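Local coordinates for phosphoprotein (Spring viremia of carp virus, PDB 7C5Z) that probably serves as the polymerase cofactor and nucleoprotein chaperone in viral RNA replication, and pairs with itself through its central domain, at the interface of chains A and B. Residues are numbered along the deposited sequence; one frame, centred on the assembly and turned at random. Chains: chain A/B, Phosphoprotein.

Contact 1: the interface of chains A and B. Residues chain A 11, 18, 20, 33, 47, 51; chain B 46, 49-50, 53-54.
One face of the A:Tyr33 ring carries the selenomethionine methyl of B:Met50, a poorly ordered side chain whose CE is modelled over the middle of the ring, 3.6 Å from the centroid. At the edge of the same ring, in its plane, comes the hydroxyl of B:Ser53: OG is 2.8 Å from A:Tyr33 OH, a hydrogen bond in which either hydroxyl could be the donor. This is part of the two-fold dimer interface of the vesiculovirus phosphoprotein central domain, where helix 41-62 of chain B lies against strand 28-33, a loop and the helix of chain A. B:Ser53 OG stands anti to its backbone N (chi1 176°), which carries it out to the tyrosine rim, and the CD of A:Pro20 borders the same hydroxyl.

As modelled, the B:Met50 chain bends at chi2 and chi3 and runs opposite to the tyrosine side chain. Its methyl also touches the selenium of A:Met51, at 3.7 Å from CE to SE. A:Val18 crosses B:Met50 at about a right angle, its two branches divided: CG1 meets the selenium of B:Met50, and CG2 packs on CB of B:Lys49, 3.7 Å away. One turn toward the start of the helix, CD1 of A:Ile47 meets CD2 of B:Leu46 at 3.8 Å, the two side chains crossing nearly at right angles; one turn the other way, CD2 of B:Leu54 rests against CG of A:Met51.

Contact 2: the interface of chains A and B. Residues chain A 9, 39-40, 42-43, 47; chain B 9, 42-43, 46-47.
A:Tyr43 and B:Tyr43 stack on each other, their centroids 4.5 Å apart and their planes 13° from parallel. The pair lies near the two-fold axis of the central-domain dimer of this vesiculovirus phosphoprotein, close to the start of helix 41-62 in each chain. The rings are offset: CB of B:Tyr43 sits over the centre of the A:Tyr43 ring, whereas CD2 of A:Tyr43 lies toward the rim of the B:Tyr43 ring. An isoleucine from the partner chain caps the far side of each. CD1 of A:Ile9 stands over the centre of the B:Tyr43 ring, 3.5 Å from its centroid, and CD1 of B:Ile9 covers the opposite ring nearer the rim. The stack is thus a four-layer sandwich of methyl, ring, ring and methyl.

The phenol of B:Tyr43 is fixed at its tip as well. Its OH accepts a nearly straight hydrogen bond from the backbone N of A:Asp40, 2.9 Å long with 172° at the hydrogen, and CG1 of A:Val39 closes on the ring edge in plane. One turn farther along the two helices, beside the stack, A:Ile47 and B:Ile47 meet through their CG1 atoms at 3.7 Å, and CD2 of B:Leu46 reaches the A:Ile9 methyl.

Outside this shell, A:Asp40 turns its carboxylate back to its own chain, with CG anti to the backbone N (chi1 -179°). OD1 takes a hydrogen bond from A:Asn42 N at 2.8 Å, met nearly end-on to the C-O bond though the bond is bent at the hydrogen, as an N-cap does at the helix start. Each capping isoleucine is tied down by water: water 1 joins B:Ile9 N to A:Asn42 O, 2.7 Å from that carbonyl oxygen, and water 2 joins A:Ile9 N to B:Asn42 O.

Contact 1: the interface of chains A and B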
# COMPACT_ATOMS: atom_id res chain seq x y z
N LEU A 11 4.87 6.49 -13.72
CA LEU A 11 4.22 5.24 -14.11
C LEU A 11 3.33 5.41 -15.33
O LEU A 11 2.63 4.46 -15.71
CB LEU A 11 3.38 4.70 -12.96
CG LEU A 11 4.03 4.62 -11.59
CD1 LEU A 11 3.02 4.13 -10.56
CD2 LEU A 11 5.23 3.69 -11.65
N VAL A 18 0.33 8.25 -8.75
CA VAL A 18 -0.17 6.88 -8.79
C VAL A 18 -1.66 6.94 -9.09
O VAL A 18 -2.40 7.64 -8.39
CB VAL A 18 0.07 6.15 -7.46
CG1 VAL A 18 -0.65 4.79 -7.46
CG2 VAL A 18 1.56 5.98 -7.19
N PRO A 20 -5.13 4.45 -9.96
CA PRO A 20 -5.77 3.14 -10.11
C PRO A 20 -6.72 3.13 -11.30
O PRO A 20 -7.16 4.17 -11.78
CB PRO A 20 -6.55 3.00 -8.80
CG PRO A 20 -6.95 4.42 -8.48
CD PRO A 20 -5.83 5.31 -8.99
N TYR A 33 -3.29 -1.34 -10.54
CA TYR A 33 -2.21 -0.34 -10.60
C TYR A 33 -1.29 -0.73 -11.75
O TYR A 33 -0.46 -1.64 -11.61
CB TYR A 33 -1.46 -0.29 -9.26
CG TYR A 33 -2.32 0.35 -8.19
CD1 TYR A 33 -2.39 1.73 -8.07
CD2 TYR A 33 -3.15 -0.44 -7.38
CE1 TYR A 33 -3.22 2.32 -7.13
CE2 TYR A 33 -3.98 0.16 -6.43
CZ TYR A 33 -4.00 1.52 -6.32
OH TYR A 33 -4.83 2.12 -5.40
N ILE A 47 6.74 -3.35 -2.29
CA ILE A 47 5.42 -2.72 -2.33
C ILE A 47 4.33 -3.78 -2.32
O ILE A 47 3.32 -3.64 -1.62
CB ILE A 47 5.32 -1.80 -3.55
CG1 ILE A 47 6.20 -0.56 -3.33
CG2 ILE A 47 3.87 -1.39 -3.83
CD1 ILE A 47 6.39 0.28 -4.59
N MSE A 51 1.52 -4.04 0.54
CA MSE A 51 0.10 -4.03 0.20
C MSE A 51 -0.58 -5.28 0.73
O MSE A 51 -1.67 -5.19 1.31
CB MSE A 51 -0.09 -3.91 -1.32
CG MSE A 51 0.35 -2.57 -1.84
SE MSE A 51 0.22 -2.44 -3.78
CE MSE A 51 -1.61 -2.94 -3.94
N LEU B 46 7.24 6.75 -3.87
CA LEU B 46 6.35 5.80 -4.53
C LEU B 46 5.60 4.93 -3.53
O LEU B 46 4.40 4.68 -3.69
CB LEU B 46 7.13 4.93 -5.51
CG LEU B 46 6.31 3.87 -6.28
CD1 LEU B 46 5.26 4.54 -7.14
CD2 LEU B 46 7.21 2.96 -7.13
N LYS B 49 2.83 7.06 -1.95
CA LYS B 49 1.74 7.35 -2.88
C LYS B 49 0.91 6.11 -3.20
O LYS B 49 -0.32 6.20 -3.37
CB LYS B 49 2.31 7.96 -4.17
CG LYS B 49 2.96 9.30 -3.98
CD LYS B 49 1.94 10.37 -3.66
CE LYS B 49 2.60 11.74 -3.56
NZ LYS B 49 3.00 12.25 -4.90
N MSE B 50 1.55 4.96 -3.32
CA MSE B 50 0.83 3.72 -3.56
C MSE B 50 -0.06 3.37 -2.37
O MSE B 50 -1.24 3.03 -2.56
CB MSE B 50 1.80 2.58 -3.83
CG MSE B 50 2.39 2.52 -5.23
SE MSE B 50 1.19 1.73 -6.56
CE MSE B 50 -0.10 0.85 -5.38
N SER B 53 -3.03 5.80 -2.24
CA SER B 53 -4.04 5.49 -3.23
C SER B 53 -4.85 4.26 -2.82
O SER B 53 -6.08 4.26 -2.87
CB SER B 53 -3.37 5.28 -4.59
OG SER B 53 -4.34 4.88 -5.53
N LEU B 54 -4.16 3.19 -2.38
CA LEU B 54 -4.84 1.97 -1.98
C LEU B 54 -5.87 2.22 -0.89
O LEU B 54 -7.03 1.77 -0.98
CB LEU B 54 -3.80 0.94 -1.52
CG LEU B 54 -4.36 -0.36 -0.94
CD1 LEU B 54 -5.21 -1.09 -1.96
CD2 LEU B 54 -3.20 -1.24 -0.47

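Contact 2: the interface of chains A and B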
# COMPACT_ATOMS: atom_id res chain seq x y z
N ILE A 9 9.01 9.07 -9.73
CA ILE A 9 8.87 8.01 -10.71
C ILE A 9 7.59 8.21 -11.51
O ILE A 9 6.52 8.47 -10.93
CB ILE A 9 8.88 6.64 -10.02
CG1 ILE A 9 10.26 6.37 -9.40
CG2 ILE A 9 8.51 5.54 -10.99
CD1 ILE A 9 10.21 5.42 -8.26
N VAL A 39 9.69 -0.15 -12.74
CA VAL A 39 9.98 -0.05 -11.32
C VAL A 39 11.05 -1.07 -10.96
O VAL A 39 11.00 -2.22 -11.40
CB VAL A 39 8.68 -0.26 -10.51
CG1 VAL A 39 8.96 -0.54 -9.04
CG2 VAL A 39 7.77 0.95 -10.67
N ASP A 40 12.04 -0.64 -10.17
CA ASP A 40 13.04 -1.55 -9.62
C ASP A 40 12.34 -2.78 -9.03
O ASP A 40 11.50 -2.62 -8.13
CB ASP A 40 13.87 -0.82 -8.56
CG ASP A 40 14.97 -1.67 -7.94
OD1 ASP A 40 14.77 -2.88 -7.72
OD2 ASP A 40 16.06 -1.12 -7.64
N ASN A 42 13.14 -5.06 -6.95
CA ASN A 42 13.27 -5.17 -5.50
C ASN A 42 12.24 -4.31 -4.79
O ASN A 42 11.65 -4.73 -3.79
CB ASN A 42 14.68 -4.78 -5.08
CG ASN A 42 15.74 -5.66 -5.70
OD1 ASN A 42 16.51 -5.22 -6.56
ND2 ASN A 42 15.77 -6.91 -5.28
N TYR A 43 11.99 -3.10 -5.29
CA TYR A 43 10.98 -2.27 -4.67
C TYR A 43 9.57 -2.67 -5.06
O TYR A 43 8.64 -2.51 -4.26
CB TYR A 43 11.24 -0.80 -5.00
CG TYR A 43 12.32 -0.23 -4.13
CD1 TYR A 43 12.15 -0.15 -2.75
CD2 TYR A 43 13.53 0.21 -4.67
CE1 TYR A 43 13.14 0.36 -1.94
CE2 TYR A 43 14.53 0.72 -3.86
CZ TYR A 43 14.34 0.79 -2.50
OH TYR A 43 15.34 1.30 -1.71
N ILE A 47 6.74 -3.35 -2.29
CA ILE A 47 5.42 -2.72 -2.33
C ILE A 47 4.33 -3.78 -2.32
O ILE A 47 3.32 -3.64 -1.62
CB ILE A 47 5.32 -1.80 -3.55
CG1 ILE A 47 6.20 -0.56 -3.33
CG2 ILE A 47 3.87 -1.39 -3.83
CD1 ILE A 47 6.39 0.28 -4.59
N ILE B 9 14.66 -6.99 -0.23
CA ILE B 9 15.11 -5.86 0.57
C ILE B 9 15.01 -6.19 2.05
O ILE B 9 14.06 -6.84 2.51
CB ILE B 9 14.29 -4.61 0.21
CG1 ILE B 9 14.79 -4.02 -1.11
CG2 ILE B 9 14.37 -3.56 1.32
CD1 ILE B 9 13.85 -3.02 -1.69
N ASN B 42 13.36 8.27 -4.06
CA ASN B 42 12.32 8.19 -5.07
C ASN B 42 11.32 7.09 -4.75
O ASN B 42 10.12 7.22 -5.01
CB ASN B 42 12.93 7.96 -6.46
CG ASN B 42 13.59 9.20 -7.01
OD1 ASN B 42 13.08 10.30 -6.84
ND2 ASN B 42 14.73 9.03 -7.65
N TYR B 43 11.81 5.99 -4.17
CA TYR B 43 10.91 4.88 -3.88
C TYR B 43 10.20 5.07 -2.55
O TYR B 43 9.10 4.53 -2.38
CB TYR B 43 11.68 3.56 -3.95
CG TYR B 43 11.88 3.16 -5.39
CD1 TYR B 43 10.94 2.39 -6.06
CD2 TYR B 43 12.98 3.62 -6.10
CE1 TYR B 43 11.12 2.04 -7.40
CE2 TYR B 43 13.16 3.29 -7.43
CZ TYR B 43 12.24 2.50 -8.07
OH TYR B 43 12.43 2.17 -9.39
N LEU B 46 7.24 6.75 -3.87
CA LEU B 46 6.35 5.80 -4.53
C LEU B 46 5.60 4.93 -3.53
O LEU B 46 4.40 4.68 -3.69
CB LEU B 46 7.13 4.93 -5.51
CG LEU B 46 6.31 3.87 -6.28
CD1 LEU B 46 5.26 4.54 -7.14
CD2 LEU B 46 7.21 2.96 -7.13
N ILE B 47 6.30 4.44 -2.49
CA ILE B 47 5.63 3.61 -1.49
C ILE B 47 4.50 4.39 -0.83
O ILE B 47 3.39 3.88 -0.66
CB ILE B 47 6.64 3.11 -0.45
CG1 ILE B 47 7.55 2.04 -1.06
CG2 ILE B 47 5.91 2.57 0.79
CD1 ILE B 47 8.83 1.81 -0.27
O HOH W 1 12.44 -6.81 -2.19
O HOH W 2 8.33 8.66 -6.88

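The C-alpha centres of contact 1 and contact 2 are about 10 Å apart, and the two patches share A:Ile47 and B:Leu46, whose meeting makes the hydrophobic core continuous between them. Both draw on helix 41-62 of each chain: contact 2 uses its first turns, near the two-fold axis, and contact 1 lies farther along the chain B helix, where strand 28-33 and loop residues of chain A join in. Symmetry gives contact 1 a twin with the chains exchanged, so the helices and their flanking segments hold the dimer over an extended surface, consistent with a dimeric central domain.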